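Local coordinates for protein allantoicase (Saccharomyces cerevisiae, PDB 1O59) that hydrolyses allantoate to (S)-ureidoglycolate and urea, a step of allantoin degradation that lets yeast use purines as a secondary nitrogen source, at residues 93-99 and 135-141; 271-277 and 347-353; 292-296 and 333-337. One frame throughout, in Å; residues are numbered along the deposited sequence. Where two conformers were deposited one is given.

Interaction 1 (93-99 and 135-141)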
# COMPACT_ATOMS: atom_id res chain seq x y z
N TYR A 93 21.35 -18.18 -3.72
CA TYR A 93 20.03 -17.56 -3.85
C TYR A 93 19.91 -16.67 -5.09
O TYR A 93 20.89 -16.12 -5.58
CB TYR A 93 19.67 -16.74 -2.59
CG TYR A 93 20.67 -15.66 -2.26
CD1 TYR A 93 20.61 -14.43 -2.88
CD2 TYR A 93 21.70 -15.89 -1.38
CE1 TYR A 93 21.55 -13.45 -2.62
CE2 TYR A 93 22.65 -14.92 -1.10
CZ TYR A 93 22.56 -13.70 -1.73
OH TYR A 93 23.48 -12.72 -1.47
N ASP A 94 18.69 -16.60 -5.60
CA ASP A 94 18.29 -15.54 -6.51
C ASP A 94 17.80 -14.36 -5.69
O ASP A 94 17.40 -14.52 -4.53
CB ASP A 94 17.15 -16.01 -7.44
CG ASP A 94 17.66 -16.70 -8.68
OD1 ASP A 94 18.55 -16.11 -9.36
OD2 ASP A 94 17.23 -17.84 -9.04
N TRP A 95 17.83 -13.17 -6.30
CA TRP A 95 17.47 -11.95 -5.61
C TRP A 95 16.88 -10.86 -6.52
O TRP A 95 17.06 -10.85 -7.74
CB TRP A 95 18.68 -11.37 -4.89
CG TRP A 95 19.83 -11.21 -5.78
CD1 TRP A 95 20.83 -12.09 -5.95
CD2 TRP A 95 20.12 -10.09 -6.62
NE1 TRP A 95 21.72 -11.60 -6.88
CE2 TRP A 95 21.30 -10.37 -7.30
CE3 TRP A 95 19.48 -8.87 -6.88
CZ2 TRP A 95 21.86 -9.49 -8.21
CZ3 TRP A 95 20.05 -8.01 -7.79
CH2 TRP A 95 21.22 -8.32 -8.43
N VAL A 96 16.16 -9.95 -5.88
CA VAL A 96 15.63 -8.76 -6.54
C VAL A 96 15.76 -7.60 -5.57
O VAL A 96 15.48 -7.72 -4.37
CB VAL A 96 14.15 -8.97 -7.01
CG1 VAL A 96 13.30 -9.57 -5.93
CG2 VAL A 96 13.54 -7.68 -7.47
N ILE A 97 16.20 -6.47 -6.13
CA ILE A 97 16.30 -5.26 -5.39
C ILE A 97 15.17 -4.30 -5.79
O ILE A 97 14.88 -4.10 -6.98
CB ILE A 97 17.68 -4.62 -5.61
CG1 ILE A 97 18.79 -5.48 -5.00
CG2 ILE A 97 17.73 -3.25 -4.96
CD1 ILE A 97 20.18 -5.19 -5.52
N ILE A 98 14.53 -3.70 -4.78
CA ILE A 98 13.37 -2.83 -5.01
C ILE A 98 13.47 -1.55 -4.21
O ILE A 98 13.67 -1.58 -2.98
CB ILE A 98 12.06 -3.53 -4.63
CG1 ILE A 98 11.91 -4.88 -5.34
CG2 ILE A 98 10.87 -2.68 -5.05
CD1 ILE A 98 11.01 -5.85 -4.63
N LYS A 99 13.34 -0.44 -4.91
CA LYS A 99 13.31 0.85 -4.30
C LYS A 99 11.87 1.14 -3.89
O LYS A 99 10.95 0.92 -4.68
CB LYS A 99 13.82 1.89 -5.26
CG LYS A 99 14.05 3.21 -4.60
CD LYS A 99 14.79 4.19 -5.46
CE LYS A 99 14.87 5.55 -4.69
NZ LYS A 99 15.29 6.70 -5.56
N GLU A 135 20.08 9.51 -4.68
CA GLU A 135 19.86 8.69 -5.89
C GLU A 135 21.14 8.86 -6.77
O GLU A 135 21.19 9.57 -7.79
CB GLU A 135 18.51 8.98 -6.60
CG GLU A 135 18.19 8.15 -7.88
CD GLU A 135 18.22 6.60 -7.74
OE1 GLU A 135 18.23 6.04 -6.61
OE2 GLU A 135 18.21 5.90 -8.80
N GLU A 136 22.18 8.18 -6.26
CA GLU A 136 23.57 8.29 -6.68
C GLU A 136 23.91 7.24 -7.73
O GLU A 136 24.91 7.34 -8.43
CB GLU A 136 24.44 8.03 -5.44
CG GLU A 136 24.50 6.54 -5.04
CD GLU A 136 24.44 6.26 -3.54
OE1 GLU A 136 24.36 7.23 -2.71
OE2 GLU A 136 24.48 5.03 -3.21
N GLY A 137 23.08 6.21 -7.81
CA GLY A 137 23.21 5.18 -8.81
C GLY A 137 22.30 4.01 -8.51
O GLY A 137 21.62 3.99 -7.49
N ASN A 138 22.30 3.03 -9.38
CA ASN A 138 21.54 1.83 -9.10
C ASN A 138 22.24 0.90 -8.10
O ASN A 138 23.32 0.37 -8.36
CB ASN A 138 21.14 1.13 -10.41
CG ASN A 138 20.24 2.03 -11.28
OD1 ASN A 138 19.01 1.91 -11.24
ND2 ASN A 138 20.86 3.00 -11.98
N ILE A 139 21.59 0.75 -6.94
CA ILE A 139 22.08 -0.10 -5.84
C ILE A 139 22.39 -1.52 -6.32
O ILE A 139 21.63 -2.10 -7.14
CB ILE A 139 21.05 -0.15 -4.65
CG1 ILE A 139 20.91 1.21 -3.94
CG2 ILE A 139 21.43 -1.21 -3.63
CD1 ILE A 139 22.15 1.71 -3.30
N VAL A 140 23.50 -2.06 -5.81
CA VAL A 140 23.95 -3.41 -6.13
C VAL A 140 23.70 -4.40 -4.97
O VAL A 140 23.57 -4.02 -3.81
CB VAL A 140 25.43 -3.46 -6.55
CG1 VAL A 140 25.67 -2.53 -7.72
CG2 VAL A 140 26.39 -3.10 -5.39
N GLU A 141 23.66 -5.67 -5.34
CA GLU A 141 23.38 -6.76 -4.42
C GLU A 141 24.37 -6.85 -3.23
O GLU A 141 23.95 -7.15 -2.12
CB GLU A 141 23.36 -8.07 -5.20
CG GLU A 141 22.78 -9.25 -4.46
CD GLU A 141 23.73 -9.88 -3.47
OE1 GLU A 141 24.99 -9.91 -3.70
OE2 GLU A 141 23.17 -10.35 -2.45
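Glu141 meets two aromatic residues of 93-99 with different parts of its side chain: Tyr93, just before strand 94-99, and Trp95 within it. The polar part is a hydrogen bond from Tyr93 OH to Glu141 OE2, at 2.6 Å. The oxygen lies in the plane of the phenol ring, whereas the hydroxyl reaches it from above the carboxylate plane, 38° out of it. Lys178 forms a salt bridge with the same oxygen.

The aliphatic part is a CH-pi contact. Glu141 CG sits 3.4 Å from the centroid of the five-membered ring of Trp95, over its face, and CB continues toward the six-membered ring. The bend at chi2 (-79°) lets the methylene lie on the indole while the carboxylate turns off to Tyr93.

Ile97 packs loosely on Ile139, CG2 to CG2 at 4.4 Å, and Ile97 CD1 lies 3.5 Å from Glu141 N. An extended Lys99 makes a salt bridge from NZ to Glu135 OE1 at 3.2 Å, weak as a hydrogen bond.

The 135-141 loop, between strands 124-130 and 147-154, thus covers side chains of the five-stranded antiparallel sheet in the first allantoicase repeat, where strand 94-99 pairs with strands 45-49 and 176-182.

Interaction 2 (271-277 and 347-353)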
# COMPACT_ATOMS: atom_id res chain seq x y z
N ILE A 271 -6.28 23.46 8.30
CA ILE A 271 -6.67 22.85 7.02
C ILE A 271 -7.05 23.90 6.00
O ILE A 271 -8.00 24.64 6.17
CB ILE A 271 -7.82 21.85 7.18
CG1 ILE A 271 -7.33 20.63 7.96
CG2 ILE A 271 -8.31 21.39 5.80
CD1 ILE A 271 -8.44 19.73 8.41
N GLU A 272 -6.29 23.93 4.92
CA GLU A 272 -6.45 24.91 3.86
C GLU A 272 -7.57 24.54 2.88
O GLU A 272 -8.37 25.36 2.47
CB GLU A 272 -5.14 25.00 3.09
CG GLU A 272 -4.71 26.42 2.77
CD GLU A 272 -5.04 26.83 1.36
OE1 GLU A 272 -4.60 26.10 0.41
OE2 GLU A 272 -5.71 27.91 1.24
N LYS A 273 -7.60 23.27 2.51
CA LYS A 273 -8.19 22.84 1.26
C LYS A 273 -8.37 21.33 1.31
O LYS A 273 -7.43 20.60 1.64
CB LYS A 273 -7.21 23.19 0.14
CG LYS A 273 -7.84 23.56 -1.17
CD LYS A 273 -6.88 23.25 -2.35
CE LYS A 273 -5.62 24.15 -2.45
NZ LYS A 273 -4.40 23.35 -2.86
N ILE A 274 -9.58 20.88 1.01
CA ILE A 274 -9.83 19.46 0.80
C ILE A 274 -10.27 19.21 -0.65
O ILE A 274 -11.06 19.94 -1.22
CB ILE A 274 -10.83 18.92 1.82
CG1 ILE A 274 -10.23 19.06 3.23
CG2 ILE A 274 -11.15 17.47 1.51
CD1 ILE A 274 -11.07 18.48 4.38
N ILE A 275 -9.68 18.18 -1.24
CA ILE A 275 -9.96 17.80 -2.62
C ILE A 275 -10.49 16.36 -2.68
O ILE A 275 -9.85 15.44 -2.20
CB ILE A 275 -8.69 17.93 -3.50
CG1 ILE A 275 -8.06 19.32 -3.34
CG2 ILE A 275 -9.05 17.65 -4.95
CD1 ILE A 275 -6.79 19.48 -4.17
N VAL A 276 -11.66 16.20 -3.28
CA VAL A 276 -12.23 14.89 -3.53
C VAL A 276 -12.31 14.70 -5.05
O VAL A 276 -12.96 15.47 -5.77
CB VAL A 276 -13.59 14.77 -2.86
CG1 VAL A 276 -14.22 13.44 -3.10
CG2 VAL A 276 -13.45 14.98 -1.40
N ASP A 277 -11.60 13.67 -5.51
CA ASP A 277 -11.38 13.42 -6.92
C ASP A 277 -12.08 12.15 -7.38
O ASP A 277 -11.79 11.05 -6.90
CB ASP A 277 -9.88 13.27 -7.15
CG ASP A 277 -9.50 13.29 -8.61
OD1 ASP A 277 -10.36 13.36 -9.54
OD2 ASP A 277 -8.29 13.29 -8.89
N VAL A 347 -14.57 6.98 -5.65
CA VAL A 347 -13.73 8.15 -5.53
C VAL A 347 -12.27 7.72 -5.81
O VAL A 347 -11.81 6.74 -5.24
CB VAL A 347 -13.84 8.73 -4.10
CG1 VAL A 347 -12.83 9.86 -3.89
CG2 VAL A 347 -15.25 9.22 -3.84
N LYS A 348 -11.56 8.45 -6.66
CA LYS A 348 -10.13 8.15 -6.90
C LYS A 348 -9.20 8.58 -5.74
O LYS A 348 -8.35 7.82 -5.32
CB LYS A 348 -9.67 8.80 -8.21
CG LYS A 348 -8.38 8.24 -8.80
CD LYS A 348 -8.50 6.75 -9.14
CE LYS A 348 -9.08 6.53 -10.49
NZ LYS A 348 -8.02 6.79 -11.53
N ARG A 349 -9.33 9.82 -5.28
CA ARG A 349 -8.42 10.35 -4.29
C ARG A 349 -9.10 11.29 -3.34
O ARG A 349 -10.15 11.89 -3.66
CB ARG A 349 -7.28 11.11 -4.95
CG ARG A 349 -6.45 10.29 -5.94
CD ARG A 349 -5.50 9.28 -5.32
NE ARG A 349 -4.71 8.67 -6.38
CZ ARG A 349 -4.96 7.53 -6.96
NH1 ARG A 349 -5.99 6.79 -6.62
NH2 ARG A 349 -4.20 7.13 -7.95
N ILE A 350 -8.50 11.40 -2.15
CA ILE A 350 -8.75 12.53 -1.26
C ILE A 350 -7.44 13.19 -0.79
O ILE A 350 -6.43 12.53 -0.47
CB ILE A 350 -9.69 12.15 -0.07
CG1 ILE A 350 -10.06 13.43 0.72
CG2 ILE A 350 -9.07 11.10 0.87
CD1 ILE A 350 -11.16 13.23 1.72
N ARG A 351 -7.46 14.51 -0.81
CA ARG A 351 -6.30 15.31 -0.51
C ARG A 351 -6.75 16.24 0.56
O ARG A 351 -7.82 16.81 0.44
CB ARG A 351 -5.82 16.15 -1.71
CG ARG A 351 -5.76 15.42 -3.01
CD ARG A 351 -4.92 14.19 -2.96
NE ARG A 351 -4.53 13.74 -4.27
CZ ARG A 351 -3.82 12.65 -4.51
NH1 ARG A 351 -3.41 11.88 -3.50
NH2 ARG A 351 -3.51 12.34 -5.77
N VAL A 352 -5.94 16.38 1.59
CA VAL A 352 -6.21 17.27 2.70
C VAL A 352 -4.98 18.15 2.88
O VAL A 352 -4.02 17.78 3.56
CB VAL A 352 -6.50 16.49 3.99
CG1 VAL A 352 -6.84 17.41 5.12
CG2 VAL A 352 -7.65 15.49 3.75
N TRP A 353 -5.03 19.31 2.23
CA TRP A 353 -3.93 20.25 2.31
C TRP A 353 -4.01 21.18 3.53
O TRP A 353 -5.02 21.80 3.80
CB TRP A 353 -3.88 21.08 1.05
CG TRP A 353 -3.39 20.34 -0.15
CD1 TRP A 353 -4.14 19.72 -1.08
CD2 TRP A 353 -2.02 20.18 -0.56
NE1 TRP A 353 -3.34 19.17 -2.05
CE2 TRP A 353 -2.03 19.46 -1.76
CE3 TRP A 353 -0.80 20.59 -0.04
CZ2 TRP A 353 -0.87 19.11 -2.43
CZ3 TRP A 353 0.35 20.25 -0.70
CH2 TRP A 353 0.31 19.52 -1.89
O HOH W 1 -5.76 14.37 -7.45
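Trp353 and Lys273 form a hydrogen-bonded pair in an antiparallel two-strand pairing that has a classic beta bulge at each end. At one bulge Glu272 and Lys273 both face Trp353, whose carbonyl O accepts from both their backbone N atoms; at the other, Lys348 and Arg349 both face Asp277. Between them the register is regular, and Ile275 N donates to Arg351 O nearly straight, with 172° at the hydrogen.

The Trp353 side chain shows how a residue on such a pairing uses its neighbours. Its CB lies 4.0 Å from Lys273 CB. With CG anti to the carbonyl carbon (chi1 -73°), the indole runs alongside the lysine chain. In one of two deposited conformers of Lys273, NZ stands over the ring face, 4.2 Å from the centroid of the five-membered ring, a cation-pi contact that may hold only part of the time. Farther out, NE1 and CD1 approach Ile275 CD1 obliquely, both at 4.1 Å.

The face carrying Ile274, Val276, Ile350 and Val352 is apolar and buried, and Ile350 also packs on Leu339 of strand 336-342. On the Trp353 face, Asp277 pairs with Arg238 through OD1, while Arg351 NH1 donates to the backbone O of Leu235. A water donates to Asp277 OD2 at 3.1 Å and weakly accepts from Arg351 NH2.

Interaction 3 (292-296 and 333-337)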
# COMPACT_ATOMS: atom_id res chain seq x y z
N GLU A 292 -15.65 14.59 7.42
CA GLU A 292 -15.51 14.96 8.83
C GLU A 292 -14.10 14.75 9.25
O GLU A 292 -13.38 13.94 8.65
CB GLU A 292 -16.39 14.10 9.72
CG GLU A 292 -17.87 14.23 9.40
CD GLU A 292 -18.47 12.89 9.05
OE1 GLU A 292 -19.08 12.33 10.02
OE2 GLU A 292 -18.27 12.41 7.86
N GLY A 293 -13.72 15.47 10.30
CA GLY A 293 -12.47 15.29 10.99
C GLY A 293 -12.70 14.94 12.44
O GLY A 293 -13.76 15.18 13.01
N CYS A 294 -11.70 14.34 13.07
CA CYS A 294 -11.78 14.15 14.49
C CYS A 294 -10.41 14.04 15.13
O CYS A 294 -9.44 13.73 14.46
CB CYS A 294 -12.63 12.92 14.79
SG CYS A 294 -11.74 11.54 15.46
N LEU A 295 -10.35 14.31 16.42
CA LEU A 295 -9.10 14.21 17.17
C LEU A 295 -9.12 12.99 18.12
O LEU A 295 -9.91 12.97 19.09
CB LEU A 295 -8.89 15.50 17.95
CG LEU A 295 -7.65 15.61 18.84
CD1 LEU A 295 -6.35 15.30 18.07
CD2 LEU A 295 -7.61 16.99 19.44
N LYS A 296 -8.26 11.99 17.84
CA LYS A 296 -8.18 10.73 18.64
C LYS A 296 -7.04 10.81 19.64
O LYS A 296 -6.11 11.59 19.47
CB LYS A 296 -7.99 9.48 17.73
CG LYS A 296 -9.19 8.42 17.64
CD LYS A 296 -10.12 8.49 16.35
CE LYS A 296 -10.25 7.12 15.56
NZ LYS A 296 -11.50 6.91 14.71
N ARG A 333 -7.50 21.18 14.90
CA ARG A 333 -6.64 20.07 15.25
C ARG A 333 -7.36 18.75 15.10
O ARG A 333 -8.17 18.38 15.94
CB ARG A 333 -6.10 20.23 16.66
CG ARG A 333 -4.99 21.28 16.79
CD ARG A 333 -5.48 22.71 17.05
NE ARG A 333 -4.46 23.72 16.75
CZ ARG A 333 -3.38 23.97 17.50
NH1 ARG A 333 -3.14 23.27 18.61
NH2 ARG A 333 -2.52 24.93 17.14
N VAL A 334 -7.06 18.04 14.02
CA VAL A 334 -7.66 16.74 13.76
C VAL A 334 -6.57 15.75 13.37
O VAL A 334 -5.58 16.12 12.77
CB VAL A 334 -8.78 16.79 12.68
CG1 VAL A 334 -9.93 17.71 13.14
CG2 VAL A 334 -8.26 17.24 11.36
N SER A 335 -6.80 14.50 13.73
CA SER A 335 -5.86 13.41 13.52
C SER A 335 -6.32 12.47 12.43
O SER A 335 -5.51 11.76 11.84
CB SER A 335 -5.74 12.62 14.83
OG SER A 335 -7.02 12.18 15.25
N HIS A 336 -7.63 12.42 12.24
CA HIS A 336 -8.29 11.54 11.29
C HIS A 336 -9.32 12.32 10.52
O HIS A 336 -9.84 13.33 11.02
CB HIS A 336 -9.01 10.42 12.04
CG HIS A 336 -8.08 9.52 12.78
ND1 HIS A 336 -7.44 9.91 13.92
CD2 HIS A 336 -7.64 8.27 12.50
CE1 HIS A 336 -6.66 8.92 14.34
NE2 HIS A 336 -6.77 7.92 13.49
N VAL A 337 -9.59 11.88 9.29
CA VAL A 337 -10.73 12.37 8.52
C VAL A 337 -11.61 11.19 8.09
O VAL A 337 -11.16 10.07 7.94
CB VAL A 337 -10.30 13.23 7.28
CG1 VAL A 337 -9.50 14.44 7.73
CG2 VAL A 337 -9.52 12.42 6.25
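Cys294 and His336 pair through their backbones at the tight centre of this contact. Cys294 N donates to His336 O at 2.9 Å, and His336 N returns a bond to Cys294 O. That carbonyl also receives Ser335 N at 2.8 Å, the two donors lying at different angles to it: His336 N close to the line of the C=O bond, Ser335 N tilted 28° from the carbonyl plane. Gly293 is closely packed too. Its CA points a hydrogen at His336 O, and the isopropyl group of Val334 comes against its backbone, with CG1 4.0 Å from Gly293 C.

Two residues, Ser335 and His336, thus face the single residue Cys294, an arrangement that forms a classic beta bulge where strand 336-342 begins beside the end of strand 288-294. Ser335 OG extends the bonding past the bulge. Placed between its own backbone N and carbonyl carbon (chi1 55°), it accepts from Lys296 N at 2.9 Å and shares a hydrogen bond of 2.7 Å with His336 ND1, lying in the plane of the imidazole at its edge. This edge contact probably helps fix the rotation of the ring.

Outward, the contact becomes looser. Leu295, exposed, lays its CB 3.6 Å from Arg333 O, and the arginine chain itself leads away. Lys296, also exposed, runs across the face of the imidazole, the two side chains crossing at about a right angle, with CE 4.0 Å from the ring centroid in a CH-pi contact, while Trp309 of strand 309-317 touches both lysine and histidine.

How the interactions relate
Interaction 1 comes first along the chain and belongs to one allantoicase repeat; interactions 2 and 3 lie in the other, with 292-296 and 333-337 nested inside the loop closed by 271-277 and 347-353. The centre of interaction 1 is about 35 Å from that of interaction 2 and about 39 Å from that of interaction 3. Interactions 2 and 3 are about 14 Å apart between centres and touch where Ile271 CD1 packs on Val334 CG2 at 3.9 Å. Strand 94-99 of interaction 1 and strands 288-294 and 336-342 of interaction 3 belong to corresponding five-stranded sheets of order 1-2-5-3-4, while interaction 2 lies in the second repeat's other sheet, so one architecture occurs twice in the enzyme.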